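Local coordinates for putative ABC transporter, periplasmic binding protein, amino acid (Neisseria gonorrhoeae, PDB 2YLN) that binds L-cystine as the solute receptor of an ABC transporter, probably delivering it to the membrane permease for uptake, at residues T134-E139 with G247-V252. The protein carries 1 engineered substitution. Residues are numbered along the deposited sequence; the frame is centred on the assembly and turned at random.
Sequences TFDKSE and GNDEAV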
loop_
_atom_site.group_PDB
_atom_site.type_symbol
_atom_site.label_atom_id
_atom_site.label_comp_id
_atom_site.label_asym_id
_atom_site.label_seq_id
_atom_site.Cartn_x
_atom_site.Cartn_y
_atom_site.Cartn_z
ATOM N N THR A 134 -1.951 17.164 4.182
ATOM C CA THR A 134 -1.902 16.700 5.535
ATOM C C THR A 134 -0.625 15.956 5.897
ATOM O O THR A 134 -0.162 16.044 7.043
ATOM C CB THR A 134 -3.112 15.751 5.805
ATOM O OG1 THR A 134 -4.319 16.462 5.505
ATOM C CG2 THR A 134 -3.180 15.294 7.247
ATOM N N PHE A 135 -0.055 15.228 4.936
ATOM C CA PHE A 135 1.027 14.305 5.193
ATOM C C PHE A 135 2.249 14.608 4.344
ATOM O O PHE A 135 2.135 15.248 3.299
ATOM C CB PHE A 135 0.628 12.870 4.934
ATOM C CG PHE A 135 -0.622 12.435 5.682
ATOM C CD1 PHE A 135 -0.631 12.364 7.072
ATOM C CD2 PHE A 135 -1.765 12.088 5.010
ATOM C CE1 PHE A 135 -1.776 11.943 7.788
ATOM C CE2 PHE A 135 -2.907 11.716 5.675
ATOM C CZ PHE A 135 -2.896 11.630 7.041
ATOM N N ASP A 136 3.411 14.151 4.802
ATOM C CA ASP A 136 4.599 14.092 3.991
ATOM C C ASP A 136 4.952 12.624 3.745
ATOM O O ASP A 136 4.590 11.713 4.493
ATOM C CB ASP A 136 5.789 14.737 4.730
ATOM C CG ASP A 136 5.695 16.230 4.815
ATOM O OD1 ASP A 136 5.143 16.842 3.878
ATOM O OD2 ASP A 136 6.164 16.796 5.795
ATOM N N LYS A 137 5.621 12.376 2.620
ATOM C CA LYS A 137 6.053 11.058 2.177
ATOM C C LYS A 137 7.564 11.070 1.988
ATOM O O LYS A 137 8.140 11.991 1.434
ATOM C CB LYS A 137 5.375 10.733 0.840
ATOM C CG LYS A 137 5.654 9.386 0.279
ATOM C CD LYS A 137 5.070 9.214 -1.139
ATOM C CE LYS A 137 5.879 9.929 -2.210
ATOM N NZ LYS A 137 5.326 9.731 -3.585
ATOM N N SER A 138 8.217 10.022 2.490
ATOM C CA SER A 138 9.641 9.826 2.212
ATOM C C SER A 138 9.901 9.649 0.724
ATOM O O SER A 138 9.003 9.409 -0.078
ATOM C CB SER A 138 10.099 8.561 2.932
ATOM O OG SER A 138 9.623 7.365 2.355
ATOM N N GLU A 139 11.183 9.597 0.374
ATOM C CA GLU A 139 11.604 9.026 -0.860
ATOM C C GLU A 139 10.868 7.738 -1.087
ATOM O O GLU A 139 10.796 6.909 -0.181
ATOM C CB GLU A 139 13.109 8.690 -0.758
ATOM C CG GLU A 139 13.674 7.969 -1.972
ATOM C CD GLU A 139 13.766 8.812 -3.186
ATOM O OE1 GLU A 139 13.839 10.050 -3.097
ATOM O OE2 GLU A 139 13.878 8.140 -4.280
ATOM N N GLY A 247 4.988 18.432 9.857
ATOM C CA GLY A 247 5.633 18.879 11.085
ATOM C C GLY A 247 6.773 18.002 11.557
ATOM O O GLY A 247 7.272 18.166 12.674
ATOM N N ASN A 248 7.213 17.086 10.707
ATOM C CA ASN A 248 8.243 16.129 11.041
ATOM C C ASN A 248 9.320 16.059 9.955
ATOM O O ASN A 248 9.799 15.004 9.560
ATOM C CB ASN A 248 7.625 14.710 11.253
ATOM C CG ASN A 248 6.729 14.652 12.460
ATOM O OD1 ASN A 248 7.215 14.665 13.585
ATOM N ND2 ASN A 248 5.464 14.543 12.220
ATOM N N ASP A 249 9.735 17.239 9.482
ATOM C CA ASP A 249 10.613 17.302 8.311
ATOM C C ASP A 249 11.917 16.588 8.553
ATOM O O ASP A 249 12.443 15.905 7.666
ATOM C CB ASP A 249 10.906 18.780 7.930
ATOM C CG ASP A 249 9.723 19.468 7.215
ATOM O OD1 ASP A 249 8.631 18.841 7.042
ATOM O OD2 ASP A 249 9.896 20.634 6.794
ATOM N N GLU A 250 12.538 16.778 9.728
ATOM C CA GLU A 250 13.788 16.138 9.991
ATOM C C GLU A 250 13.681 14.593 9.996
ATOM O O GLU A 250 14.569 13.905 9.497
ATOM C CB GLU A 250 14.419 16.605 11.323
ATOM C CG GLU A 250 14.729 18.139 11.387
ATOM C CD GLU A 250 15.072 18.503 12.789
ATOM O OE1 GLU A 250 15.971 17.835 13.343
ATOM O OE2 GLU A 250 14.460 19.433 13.313
ATOM N N ALA A 251 12.594 14.084 10.556
ATOM C CA ALA A 251 12.343 12.667 10.567
ATOM C C ALA A 251 12.175 12.168 9.144
ATOM O O ALA A 251 12.739 11.124 8.802
ATOM C CB ALA A 251 11.091 12.350 11.360
ATOM N N VAL A 252 11.474 12.880 8.277
ATOM C CA VAL A 252 11.347 12.481 6.874
ATOM C C VAL A 252 12.724 12.367 6.233
ATOM O O VAL A 252 12.982 11.429 5.480
ATOM C CB VAL A 252 10.437 13.459 6.120
ATOM C CG1 VAL A 252 10.432 13.134 4.632
ATOM C CG2 VAL A 252 8.984 13.383 6.672
HETATM O O HOH W 1 6.747 15.851 8.256
HETATM O O HOH W 2 6.140 19.208 7.270
#
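V252, in the first turn of helix 249-264, lays its two methyls against strand 135-137 and the residue after it, packing helix on edge of sheet in a lobe of this family 3 solute-binding protein. The strand pairs antiparallel with strand 238-245, whose V244 also touches V252, and residues 246-248 link that strand to the helix. A chi1 of 174° sends the methyls of V252 to different residues: CG2 meets CB of D136 at 4.0 Å, while CG1 stands 4.1 Å from the carbonyl O of K137 and also touches CA of S138. The backbones approach here too, V252 CA and S138 CA being the nearest pair at 5.6 Å.

The polar half centres on D136, whose side chain sets out toward the helix. OD1 forms a salt bridge with K246, just before G247; OD2 accepts a hydrogen bond from each of two waters. The first, 2.7 Å from D136 OD2, accepts from the backbone N of N248, tying the strand to the N-cap residue. D249 is modelled in two conformers, one of which places its OD1 3.4 Å from OD2 of D136, so this acceptor-acceptor approach is tentative. The second water securely bridges D136 OD2 to the backbone N of G247, from which it accepts at 2.9 Å; its further link to D249 OD1 is uncertain, resting on that same conformer.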